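Local coordinates for protein aldehyde dehydrogenase (Burkholderia vietnamiensis, PDB 5KF0) that probably oxidises aldehydes to carboxylic acids with a nicotinamide cofactor, as in other aldehyde dehydrogenases, and binds NADPH, at residues R112-T116 with F447-N451; D267-F271 with H302-T308; Y276-L281 with I441-P445; L405-N409 with D432-V436. All coordinates share one frame. Residue numbers count along the deposited sequence, not the author numbering.

Contact 1 of 4, residues R112-T116 with F447-N451. With ACT (acetate ion), chain H.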
loop_
_atom_site.group_PDB
_atom_site.type_symbol
_atom_site.label_atom_id
_atom_site.label_comp_id
_atom_site.label_asym_id
_atom_site.label_seq_id
_atom_site.Cartn_x
_atom_site.Cartn_y
_atom_site.Cartn_z
ATOM N N ARG A 112 19.347 -6.864 -19.379
ATOM C CA ARG A 112 17.990 -6.420 -19.061
ATOM C C ARG A 112 17.026 -7.595 -18.975
ATOM O O ARG A 112 16.138 -7.626 -18.112
ATOM C CB ARG A 112 17.509 -5.430 -20.124
ATOM C CG ARG A 112 18.263 -4.115 -20.139
ATOM C CD ARG A 112 17.732 -3.157 -19.085
ATOM N NE ARG A 112 16.317 -2.845 -19.296
ATOM C CZ ARG A 112 15.863 -2.003 -20.218
ATOM N NH1 ARG A 112 16.716 -1.372 -21.019
ATOM N NH2 ARG A 112 14.558 -1.791 -20.347
ATOM N N LEU A 113 17.171 -8.561 -19.888
ATOM C CA LEU A 113 16.351 -9.774 -19.856
ATOM C C LEU A 113 16.458 -10.452 -18.497
ATOM O O LEU A 113 15.455 -10.854 -17.898
ATOM C CB LEU A 113 16.810 -10.732 -20.964
ATOM C CG LEU A 113 16.382 -12.209 -20.848
ATOM C CD1 LEU A 113 14.870 -12.371 -21.037
ATOM C CD2 LEU A 113 17.140 -13.096 -21.843
ATOM N N ILE A 114 17.692 -10.595 -18.007
ATOM C CA ILE A 114 17.927 -11.179 -16.690
ATOM C C ILE A 114 17.320 -10.306 -15.595
ATOM O O ILE A 114 16.654 -10.811 -14.682
ATOM C CB ILE A 114 19.435 -11.405 -16.475
ATOM C CG1 ILE A 114 19.929 -12.504 -17.410
ATOM C CG2 ILE A 114 19.712 -11.777 -15.026
ATOM C CD1 ILE A 114 21.432 -12.453 -17.693
ATOM N N ASP A 115 17.527 -8.983 -15.679
ATOM C CA ASP A 115 16.940 -8.045 -14.720
ATOM C C ASP A 115 15.426 -8.204 -14.653
ATOM O O ASP A 115 14.836 -8.235 -13.566
ATOM C CB ASP A 115 17.270 -6.591 -15.100
ATOM C CG ASP A 115 18.730 -6.198 -14.853
ATOM O OD1 ASP A 115 19.464 -6.903 -14.134
ATOM O OD2 ASP A 115 19.133 -5.137 -15.387
ATOM N N THR A 116 14.775 -8.289 -15.816
ATOM C CA THR A 116 13.317 -8.367 -15.855
ATOM C C THR A 116 12.813 -9.654 -15.211
ATOM O O THR A 116 11.863 -9.630 -14.418
ATOM C CB THR A 116 12.844 -8.236 -17.308
ATOM O OG1 THR A 116 13.247 -6.957 -17.813
ATOM C CG2 THR A 116 11.322 -8.376 -17.431
ATOM N N PHE A 447 15.487 6.419 -21.290
ATOM C CA PHE A 447 15.813 5.623 -20.110
ATOM C C PHE A 447 14.617 4.787 -19.657
ATOM O O PHE A 447 13.492 5.293 -19.560
ATOM C CB PHE A 447 16.264 6.523 -18.953
ATOM C CG PHE A 447 16.474 5.774 -17.668
ATOM C CD1 PHE A 447 17.668 5.102 -17.443
ATOM C CD2 PHE A 447 15.477 5.701 -16.708
ATOM C CE1 PHE A 447 17.861 4.378 -16.268
ATOM C CE2 PHE A 447 15.671 4.975 -15.540
ATOM C CZ PHE A 447 16.865 4.325 -15.325
ATOM N N ARG A 448 14.880 3.514 -19.350
ATOM C CA ARG A 448 13.924 2.621 -18.705
ATOM C C ARG A 448 14.681 1.671 -17.786
ATOM O O ARG A 448 15.743 1.160 -18.149
ATOM C CB ARG A 448 13.129 1.804 -19.729
ATOM C CG ARG A 448 12.131 0.820 -19.080
ATOM C CD ARG A 448 11.406 0.007 -20.144
ATOM N NE ARG A 448 10.365 -0.828 -19.555
ATOM C CZ ARG A 448 9.575 -1.636 -20.253
ATOM N NH1 ARG A 448 9.739 -1.766 -21.570
ATOM N NH2 ARG A 448 8.617 -2.312 -19.633
ATOM N N VAL A 449 14.144 1.456 -16.594
ATOM C CA VAL A 449 14.606 0.395 -15.704
ATOM C C VAL A 449 13.428 -0.548 -15.486
ATOM O O VAL A 449 12.270 -0.114 -15.454
ATOM C CB VAL A 449 15.188 0.974 -14.389
ATOM C CG1 VAL A 449 14.190 1.863 -13.670
ATOM C CG2 VAL A 449 15.726 -0.124 -13.475
ATOM N N ASP A 450 13.706 -1.851 -15.400
ATOM C CA ASP A 450 12.647 -2.793 -15.748
ATOM C C ASP A 450 11.584 -2.976 -14.677
ATOM O O ASP A 450 10.552 -3.589 -14.972
ATOM C CB ASP A 450 13.272 -4.130 -16.143
ATOM C CG ASP A 450 14.035 -4.015 -17.444
ATOM O OD1 ASP A 450 13.391 -3.731 -18.472
ATOM O OD2 ASP A 450 15.270 -4.179 -17.438
ATOM N N ASN A 451 11.769 -2.447 -13.465
ATOM C CA ASN A 451 10.683 -2.499 -12.496
ATOM C C ASN A 451 9.720 -1.323 -12.606
ATOM O O ASN A 451 8.624 -1.394 -12.043
ATOM C CB ASN A 451 11.231 -2.555 -11.060
ATOM C CG ASN A 451 12.024 -1.320 -10.692
ATOM O OD1 ASN A 451 12.662 -0.704 -11.545
ATOM N ND2 ASN A 451 12.007 -0.960 -9.406
HETATM C C ACT H . 12.886 -0.198 -23.409
HETATM O O ACT H . 14.092 0.051 -23.116
HETATM O OXT ACT H . 12.412 -1.291 -23.021
HETATM C CH3 ACT H . 12.026 0.753 -24.179
HETATM O O HOH W 1 16.614 -2.801 -15.691
#
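A paired arginine and carboxylate can pin a loop with no secondary structure of its own to a helix, and here the principle works inside the aldehyde dehydrogenase fold. Helix 103-123, from the cofactor-binding half, meets the loop 447-451, extended through V449 and turning at D450, part of the long connection between strands 438-441 and 461-462. R112 opens the segment. Its side chain, bent at chi1, chi2 and chi3 (all m), reaches D450 in a two-pronged salt bridge: NE lies 2.5 Å from OD2 of D450, and NH2 lies 2.9 Å from OD1 of the same residue. The carbonyl of R448 lies over one face of this guanidinium and also accepts a bond from R139 of the second subunit. L113 and I114 face the neighbouring helices instead. D115 approaches D450 without pairing with it, since both are acidic; a water between them bonds firmly to D450 and weakly to D115. T116 packs its hydroxyl against the D450 carboxylate without a hydrogen bond to it, its polar partner being N166. D450 OD1 is also bound by N166 and H170 of helix 164-178. R448 runs fully extended to about 4 Å from the bound NADPH. An acetate, probably from the crystallisation liquor, lies between the two guanidinium groups, bonded weakly by R112 and more closely by R448, whose NH1 is 3.1 Å from the acetate OXT.

Contact 2 of 4, residues D267-F271 with H302-T308; sequences DADQF and HASLYDT
A268 lays its methyl over the face of the H302 imidazole, a CH-pi contact with CB 3.5 Å from the ring centroid and 10° off the ring normal. Two loops meet in this way at the C-terminal ends of parallel strands 263-266 and 298-302, neighbours joined by a beta-alpha-beta crossover through helix 274-286. D267 to Q270 form a type I turn, its first carboxylate accepting the next amide (A268 N to D267 OD2, 2.7 Å), and F271 enters a 3-10 turn. Opposite, H302 (chi1 t) ends its strand and the chain bends into helix 306-319, with L305 N 3.0 Å from H302 O. CA atoms are closest at A268-H302, 5.3 Å, and F271-L305, 6.7 Å. L305, in the mt rotamer, plugs the hollow of the turn: CD1 lies 3.4 Å from D267 O and 4.0 Å from Q270 CB, while CD2 lies 3.7 Å from F271 CB. Polar linkage is through water, which sits 2.8 Å from A268 O and 2.6 Å from S304 OG.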
loop_
_atom_site.group_PDB
_atom_site.type_symbol
_atom_site.label_atom_id
_atom_site.label_comp_id
_atom_site.label_asym_id
_atom_site.label_seq_id
_atom_site.Cartn_x
_atom_site.Cartn_y
_atom_site.Cartn_z
ATOM N N ASP A 267 17.233 22.739 -20.818
ATOM C CA ASP A 267 16.871 24.001 -20.180
ATOM C C ASP A 267 18.056 24.969 -20.156
ATOM O O ASP A 267 19.207 24.612 -20.430
ATOM C CB ASP A 267 16.372 23.730 -18.751
ATOM C CG ASP A 267 15.422 24.793 -18.228
ATOM O OD1 ASP A 267 14.903 24.588 -17.106
ATOM O OD2 ASP A 267 15.184 25.821 -18.904
ATOM N N ALA A 268 17.748 26.215 -19.790
ATOM C CA ALA A 268 18.713 27.308 -19.821
ATOM C C ALA A 268 19.838 27.157 -18.801
ATOM O O ALA A 268 20.859 27.846 -18.930
ATOM C CB ALA A 268 17.973 28.632 -19.593
ATOM N N ASP A 269 19.687 26.277 -17.806
ATOM C CA ASP A 269 20.637 26.152 -16.704
ATOM C C ASP A 269 21.674 25.049 -16.923
ATOM O O ASP A 269 22.378 24.674 -15.978
ATOM C CB ASP A 269 19.887 25.914 -15.381
ATOM C CG ASP A 269 19.021 24.653 -15.394
ATOM O OD1 ASP A 269 19.004 23.921 -16.406
ATOM O OD2 ASP A 269 18.340 24.396 -14.373
ATOM N N GLN A 270 21.811 24.550 -18.147
ATOM C CA GLN A 270 22.594 23.349 -18.412
ATOM C C GLN A 270 24.001 23.621 -18.947
ATOM O O GLN A 270 24.689 22.667 -19.326
ATOM C CB GLN A 270 21.836 22.449 -19.394
ATOM C CG GLN A 270 20.547 21.881 -18.798
ATOM C CD GLN A 270 20.848 20.957 -17.644
ATOM O OE1 GLN A 270 21.457 19.902 -17.833
ATOM N NE2 GLN A 270 20.446 21.357 -16.434
ATOM N N PHE A 271 24.460 24.876 -18.975
ATOM C CA PHE A 271 25.740 25.150 -19.638
ATOM C C PHE A 271 26.883 24.324 -19.048
ATOM O O PHE A 271 27.706 23.768 -19.789
ATOM C CB PHE A 271 26.096 26.634 -19.568
ATOM C CG PHE A 271 27.391 26.962 -20.268
ATOM C CD1 PHE A 271 27.419 27.146 -21.642
ATOM C CD2 PHE A 271 28.580 27.046 -19.560
ATOM C CE1 PHE A 271 28.608 27.427 -22.299
ATOM C CE2 PHE A 271 29.773 27.326 -20.209
ATOM C CZ PHE A 271 29.783 27.518 -21.581
ATOM N N HIS A 302 17.265 25.463 -25.200
ATOM C CA HIS A 302 17.094 26.877 -24.885
ATOM C C HIS A 302 18.024 27.728 -25.738
ATOM O O HIS A 302 19.194 27.395 -25.939
ATOM C CB HIS A 302 17.359 27.158 -23.405
ATOM C CG HIS A 302 16.927 28.532 -22.986
ATOM N ND1 HIS A 302 17.781 29.613 -22.962
ATOM C CD2 HIS A 302 15.715 29.001 -22.606
ATOM C CE1 HIS A 302 17.116 30.688 -22.574
ATOM N NE2 HIS A 302 15.861 30.341 -22.348
ATOM N N ALA A 303 17.498 28.854 -26.225
ATOM C CA ALA A 303 18.241 29.656 -27.191
ATOM C C ALA A 303 19.585 30.128 -26.648
ATOM O O ALA A 303 20.531 30.314 -27.422
ATOM C CB ALA A 303 17.388 30.841 -27.627
ATOM N N SER A 304 19.703 30.306 -25.328
ATOM C CA SER A 304 20.952 30.810 -24.756
ATOM C C SER A 304 22.113 29.839 -24.948
ATOM O O SER A 304 23.273 30.269 -25.001
ATOM C CB SER A 304 20.767 31.116 -23.269
ATOM O OG SER A 304 20.504 29.926 -22.538
ATOM N N LEU A 305 21.836 28.542 -25.056
ATOM C CA LEU A 305 22.809 27.462 -25.176
ATOM C C LEU A 305 22.810 26.806 -26.549
ATOM O O LEU A 305 23.603 25.882 -26.775
ATOM C CB LEU A 305 22.515 26.378 -24.130
ATOM C CG LEU A 305 22.405 26.805 -22.673
ATOM C CD1 LEU A 305 22.134 25.585 -21.779
ATOM C CD2 LEU A 305 23.682 27.505 -22.277
ATOM N N TYR A 306 21.904 27.208 -27.442
ATOM C CA TYR A 306 21.665 26.474 -28.680
ATOM C C TYR A 306 22.933 26.319 -29.517
ATOM O O TYR A 306 23.254 25.214 -29.972
ATOM C CB TYR A 306 20.567 27.172 -29.482
ATOM C CG TYR A 306 20.146 26.433 -30.735
ATOM C CD1 TYR A 306 19.075 25.544 -30.717
ATOM C CD2 TYR A 306 20.814 26.634 -31.941
ATOM C CE1 TYR A 306 18.680 24.877 -31.857
ATOM C CE2 TYR A 306 20.431 25.964 -33.082
ATOM C CZ TYR A 306 19.365 25.088 -33.036
ATOM O OH TYR A 306 18.983 24.423 -34.179
ATOM N N ASP A 307 23.661 27.415 -29.753
ATOM C CA ASP A 307 24.806 27.339 -30.660
ATOM C C ASP A 307 25.912 26.454 -30.096
ATOM O O ASP A 307 26.533 25.682 -30.837
ATOM C CB ASP A 307 25.351 28.732 -30.956
ATOM C CG ASP A 307 24.428 29.545 -31.828
ATOM O OD1 ASP A 307 23.475 28.978 -32.392
ATOM O OD2 ASP A 307 24.669 30.762 -31.959
ATOM N N THR A 308 26.178 26.552 -28.791
ATOM C CA THR A 308 27.235 25.724 -28.212
ATOM C C THR A 308 26.832 24.253 -28.186
ATOM O O THR A 308 27.637 23.374 -28.526
ATOM C CB THR A 308 27.580 26.213 -26.810
ATOM O OG1 THR A 308 28.011 27.575 -26.889
ATOM C CG2 THR A 308 28.700 25.373 -26.227
HETATM O O HOH W 2 21.361 30.284 -20.157
#

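Contact 3 of 4, residues Y276-L281 with I441-P445; sequences YVVDRL and INDVP
Residues 276-281 form regular helix, with R280 N 3.0 Å from Y276 O and L281 N 2.8 Å from V277 O, whereas 441-445 is a chain leaving its strand. I441 is still in beta conformation; N442 then turns into the left-handed region (phi/psi 72/23), D443 (-155/173) and V444 (-73/161) are extended, and P445 folds back at -61/-15. The closest CA atoms are those of R280 and V444, 6.3 Å apart. Y276, with chi1 t, stretches across so that its OH donates to N442 O at 2.7 Å. One turn later R280, m at chi1, chi2 and chi3, forms a bidentate salt bridge: NE to D443 OD2 at 2.7 Å and NH2 to D443 OD1 at 2.9 Å. This illustrates how a helix of the aldehyde dehydrogenase catalytic domain fixes the loop that follows strand 438-441, just where the sheet is continued by the second subunit, one of whose strands pairs in parallel with I441. Several of the same polar atoms serve that interface: D443 OD1 also bonds to Y143 of the second subunit, and Y276 OH to its R483. The N442 side chain is shared, OD1 bonding to Q273 of its own chain and ND2 to the carbonyl of R483 of the second subunit. Following D443, V444 (chi1 m) points at the helix, where its CG1 lies 3.2 Å from R280 O and 4.2 Å from L281 CD2.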
loop_
_atom_site.group_PDB
_atom_site.type_symbol
_atom_site.label_atom_id
_atom_site.label_comp_id
_atom_site.label_asym_id
_atom_site.label_seq_id
_atom_site.Cartn_x
_atom_site.Cartn_y
_atom_site.Cartn_z
ATOM N N TYR A 276 27.835 16.248 -20.774
ATOM C CA TYR A 276 26.981 15.159 -20.315
ATOM C C TYR A 276 25.685 15.119 -21.112
ATOM O O TYR A 276 25.253 14.055 -21.572
ATOM C CB TYR A 276 26.668 15.315 -18.820
ATOM C CG TYR A 276 25.465 14.499 -18.383
ATOM C CD1 TYR A 276 24.238 15.107 -18.123
ATOM C CD2 TYR A 276 25.553 13.115 -18.250
ATOM C CE1 TYR A 276 23.127 14.344 -17.745
ATOM C CE2 TYR A 276 24.464 12.352 -17.864
ATOM C CZ TYR A 276 23.251 12.977 -17.614
ATOM O OH TYR A 276 22.170 12.210 -17.252
ATOM N N VAL A 277 25.053 16.282 -21.279
ATOM C CA VAL A 277 23.790 16.362 -22.013
ATOM C C VAL A 277 23.969 15.843 -23.434
ATOM O O VAL A 277 23.199 15.004 -23.915
ATOM C CB VAL A 277 23.268 17.810 -22.002
ATOM C CG1 VAL A 277 22.042 17.955 -22.915
ATOM C CG2 VAL A 277 22.933 18.231 -20.544
ATOM N N VAL A 278 25.001 16.338 -24.120
ATOM C CA VAL A 278 25.267 15.932 -25.497
ATOM C C VAL A 278 25.512 14.431 -25.583
ATOM O O VAL A 278 25.029 13.767 -26.508
ATOM C CB VAL A 278 26.445 16.748 -26.058
ATOM C CG1 VAL A 278 27.029 16.091 -27.311
ATOM C CG2 VAL A 278 25.985 18.171 -26.347
ATOM N N ASP A 279 26.240 13.863 -24.614
ATOM C CA ASP A 279 26.481 12.422 -24.632
ATOM C C ASP A 279 25.176 11.643 -24.513
ATOM O O ASP A 279 24.965 10.660 -25.233
ATOM C CB ASP A 279 27.452 12.035 -23.517
ATOM C CG ASP A 279 27.831 10.565 -23.566
ATOM O OD1 ASP A 279 28.522 10.159 -24.523
ATOM O OD2 ASP A 279 27.435 9.820 -22.648
ATOM N N ARG A 280 24.265 12.095 -23.642
ATOM C CA ARG A 280 23.002 11.380 -23.466
ATOM C C ARG A 280 22.061 11.600 -24.648
ATOM O O ARG A 280 21.314 10.689 -25.027
ATOM C CB ARG A 280 22.339 11.806 -22.153
ATOM C CG ARG A 280 23.176 11.453 -20.909
ATOM C CD ARG A 280 23.496 9.972 -20.913
ATOM N NE ARG A 280 22.312 9.177 -20.596
ATOM C CZ ARG A 280 22.207 7.866 -20.784
ATOM N NH1 ARG A 280 23.216 7.182 -21.325
ATOM N NH2 ARG A 280 21.086 7.241 -20.435
ATOM N N LEU A 281 22.083 12.797 -25.247
ATOM C CA LEU A 281 21.290 13.026 -26.458
ATOM C C LEU A 281 21.741 12.108 -27.588
ATOM O O LEU A 281 20.913 11.507 -28.283
ATOM C CB LEU A 281 21.395 14.491 -26.893
ATOM C CG LEU A 281 20.739 15.535 -25.986
ATOM C CD1 LEU A 281 21.169 16.942 -26.397
ATOM C CD2 LEU A 281 19.210 15.395 -26.057
ATOM N N ILE A 441 13.759 13.342 -15.750
ATOM C CA ILE A 441 14.438 14.584 -15.371
ATOM C C ILE A 441 15.932 14.313 -15.286
ATOM O O ILE A 441 16.368 13.425 -14.540
ATOM C CB ILE A 441 13.912 15.145 -14.034
ATOM C CG1 ILE A 441 12.400 15.418 -14.105
ATOM C CG2 ILE A 441 14.684 16.422 -13.651
ATOM C CD1 ILE A 441 12.007 16.462 -15.156
ATOM N N ASN A 442 16.713 15.094 -16.036
ATOM C CA ASN A 442 18.175 15.030 -16.073
ATOM C C ASN A 442 18.688 13.779 -16.800
ATOM O O ASN A 442 19.823 13.347 -16.577
ATOM C CB ASN A 442 18.778 15.130 -14.657
ATOM C CG ASN A 442 20.192 15.663 -14.668
ATOM O OD1 ASN A 442 20.562 16.441 -15.552
ATOM N ND2 ASN A 442 20.995 15.249 -13.688
ATOM N N ASP A 443 17.862 13.197 -17.670
ATOM C CA ASP A 443 18.311 12.207 -18.648
ATOM C C ASP A 443 17.327 12.231 -19.815
ATOM O O ASP A 443 16.289 12.900 -19.763
ATOM C CB ASP A 443 18.429 10.804 -18.035
ATOM C CG ASP A 443 19.319 9.866 -18.855
ATOM O OD1 ASP A 443 19.397 8.675 -18.507
ATOM O OD2 ASP A 443 19.921 10.299 -19.866
ATOM N N VAL A 444 17.666 11.498 -20.872
ATOM C CA VAL A 444 16.839 11.449 -22.078
ATOM C C VAL A 444 15.576 10.629 -21.833
ATOM O O VAL A 444 15.521 9.821 -20.884
ATOM C CB VAL A 444 17.620 10.873 -23.273
ATOM C CG1 VAL A 444 18.584 11.931 -23.836
ATOM C CG2 VAL A 444 18.361 9.600 -22.869
ATOM N N PRO A 445 14.541 10.797 -22.666
ATOM C CA PRO A 445 13.363 9.920 -22.571
ATOM C C PRO A 445 13.690 8.461 -22.808
ATOM O O PRO A 445 12.858 7.601 -22.501
ATOM C CB PRO A 445 12.431 10.458 -23.669
ATOM C CG PRO A 445 13.375 11.134 -24.654
ATOM C CD PRO A 445 14.383 11.795 -23.745
#

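Contact 4 of 4, residues L405-N409 with D432-V436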
loop_
_atom_site.group_PDB
_atom_site.type_symbol
_atom_site.label_atom_id
_atom_site.label_comp_id
_atom_site.label_asym_id
_atom_site.label_seq_id
_atom_site.Cartn_x
_atom_site.Cartn_y
_atom_site.Cartn_z
ATOM N N LEU A 405 7.335 22.906 -23.607
ATOM C CA LEU A 405 6.396 21.867 -23.187
ATOM C C LEU A 405 5.282 21.695 -24.212
ATOM O O LEU A 405 4.927 20.564 -24.575
ATOM C CB LEU A 405 5.803 22.200 -21.810
ATOM C CG LEU A 405 6.789 22.315 -20.642
ATOM C CD1 LEU A 405 6.044 22.657 -19.352
ATOM C CD2 LEU A 405 7.601 21.042 -20.466
ATOM N N ALA A 406 4.727 22.807 -24.695
ATOM C CA ALA A 406 3.669 22.735 -25.697
ATOM C C ALA A 406 4.157 22.039 -26.958
ATOM O O ALA A 406 3.405 21.294 -27.597
ATOM C CB ALA A 406 3.158 24.137 -26.020
ATOM N N ARG A 407 5.414 22.262 -27.335
ATOM C CA ARG A 407 5.909 21.648 -28.559
ATOM C C ARG A 407 6.198 20.161 -28.367
ATOM O O ARG A 407 5.989 19.374 -29.294
ATOM C CB ARG A 407 7.126 22.427 -29.053
ATOM C CG ARG A 407 6.677 23.762 -29.656
ATOM C CD ARG A 407 7.754 24.845 -29.668
ATOM N NE ARG A 407 8.791 24.565 -30.651
ATOM C CZ ARG A 407 9.925 25.255 -30.754
ATOM N NH1 ARG A 407 10.172 26.265 -29.927
ATOM N NH2 ARG A 407 10.816 24.927 -31.677
ATOM N N VAL A 408 6.633 19.747 -27.177
ATOM C CA VAL A 408 6.709 18.314 -26.895
ATOM C C VAL A 408 5.332 17.676 -27.073
ATOM O O VAL A 408 5.188 16.607 -27.681
ATOM C CB VAL A 408 7.259 18.065 -25.478
ATOM C CG1 VAL A 408 7.130 16.569 -25.112
ATOM C CG2 VAL A 408 8.718 18.530 -25.367
ATOM N N ASN A 409 4.297 18.323 -26.528
ATOM C CA ASN A 409 2.930 17.814 -26.607
ATOM C C ASN A 409 2.326 17.926 -28.001
ATOM O O ASN A 409 1.254 17.360 -28.233
ATOM C CB ASN A 409 2.022 18.569 -25.630
ATOM C CG ASN A 409 2.169 18.103 -24.192
ATOM O OD1 ASN A 409 2.555 16.969 -23.928
ATOM N ND2 ASN A 409 1.832 18.994 -23.246
ATOM N N ASP A 432 3.482 18.215 -14.449
ATOM C CA ASP A 432 2.079 18.620 -14.559
ATOM C C ASP A 432 1.568 18.554 -15.992
ATOM O O ASP A 432 0.418 18.168 -16.230
ATOM C CB ASP A 432 1.887 20.069 -14.095
ATOM C CG ASP A 432 1.976 20.266 -12.595
ATOM O OD1 ASP A 432 2.026 19.295 -11.816
ATOM O OD2 ASP A 432 1.957 21.455 -12.198
ATOM N N GLU A 433 2.376 19.020 -16.953
ATOM C CA GLU A 433 1.857 19.429 -18.252
ATOM C C GLU A 433 2.203 18.499 -19.403
ATOM O O GLU A 433 1.502 18.532 -20.422
ATOM C CB GLU A 433 2.364 20.838 -18.611
ATOM C CG GLU A 433 1.920 21.927 -17.640
ATOM C CD GLU A 433 0.411 22.034 -17.558
ATOM O OE1 GLU A 433 -0.239 22.032 -18.624
ATOM O OE2 GLU A 433 -0.118 22.110 -16.431
ATOM N N LEU A 434 3.253 17.689 -19.290
ATOM C CA LEU A 434 3.633 16.819 -20.402
ATOM C C LEU A 434 2.708 15.610 -20.435
ATOM O O LEU A 434 2.671 14.828 -19.478
ATOM C CB LEU A 434 5.090 16.381 -20.282
ATOM C CG LEU A 434 6.080 17.521 -20.551
ATOM C CD1 LEU A 434 7.519 16.999 -20.376
ATOM C CD2 LEU A 434 5.885 18.133 -21.950
ATOM N N GLU A 435 1.966 15.455 -21.539
ATOM C CA GLU A 435 0.998 14.362 -21.661
ATOM C C GLU A 435 1.722 13.129 -22.194
ATOM O O GLU A 435 1.657 12.768 -23.375
ATOM C CB GLU A 435 -0.185 14.754 -22.538
ATOM C CG GLU A 435 -1.308 13.726 -22.403
ATOM C CD GLU A 435 -2.602 14.105 -23.094
ATOM O OE1 GLU A 435 -2.660 15.153 -23.772
ATOM O OE2 GLU A 435 -3.574 13.331 -22.947
ATOM N N VAL A 436 2.435 12.471 -21.274
ATOM C CA VAL A 436 3.246 11.298 -21.559
ATOM C C VAL A 436 3.058 10.306 -20.418
ATOM O O VAL A 436 2.596 10.653 -19.323
ATOM C CB VAL A 436 4.750 11.643 -21.709
ATOM C CG1 VAL A 436 4.989 12.541 -22.915
ATOM C CG2 VAL A 436 5.249 12.346 -20.458
HETATM O O HOH W 3 2.428 14.508 -25.388
HETATM O O HOH W 4 -1.097 16.623 -25.875
#
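Helix 401-409 of the catalytic domain packs against the C-terminal end of helix 424-433 and the turn that follows it, in a contact that combines an apolar core with an asparagine bridging to backbone. The apolar part centres on L434, the first residue to leave helical geometry: its CD2 lies 3.7 Å from L405 CD2 and 3.7 Å from V408 CG1. L405 and V408 also rest on I265 of strand 263-266, so the packing continues down to the sheet. N409 supplies the polar part. Its side-chain amide acts as a peptide would, offering both a donor and an acceptor to the backbone around the C-terminal end of helix 424-433: ND2 donates to E433 O at 2.9 Å, and OD1 accepts from E435 N at 2.9 Å. The two bonds span L434; the chain then makes an inverse gamma turn centred on E435, with a weak bond from V436 N to L434 O at 3.0 Å. Solvent extends the seam, with one water within 2.9 Å of N409 OD1 and 2.8 Å of E435 O. The neighbouring D432 faces the subunit interfaces, forming salt bridges with R148 of the second subunit and R484 of the fourth. Here the asparagine amide pairs with the main chain at the turn taking helix 424-433 into strand 438-441, within the parallel beta-alpha-beta unit that begins at strand 416-420.

From the N terminus, contact 1 opens first, at helix 103-123, and closes last, so its loop encloses the other three. Contact 2 opens at 267-271, and before it closes at 302-308 the chain has passed through 276-281, where contact 3 begins; these two therefore cross, and they touch through Q270 and V277. Contact 4 follows contact 2 in series and nests inside contact 3, joining helices 401-409 and 424-433. The chain then returns: 441-445 closes contact 3 and, after a single residue, 447-451 closes contact 1. Contacts 2, 3 and 4 bind together the catalytic sheet's loops and helices; contact 1 ties its exit to the cofactor-binding half.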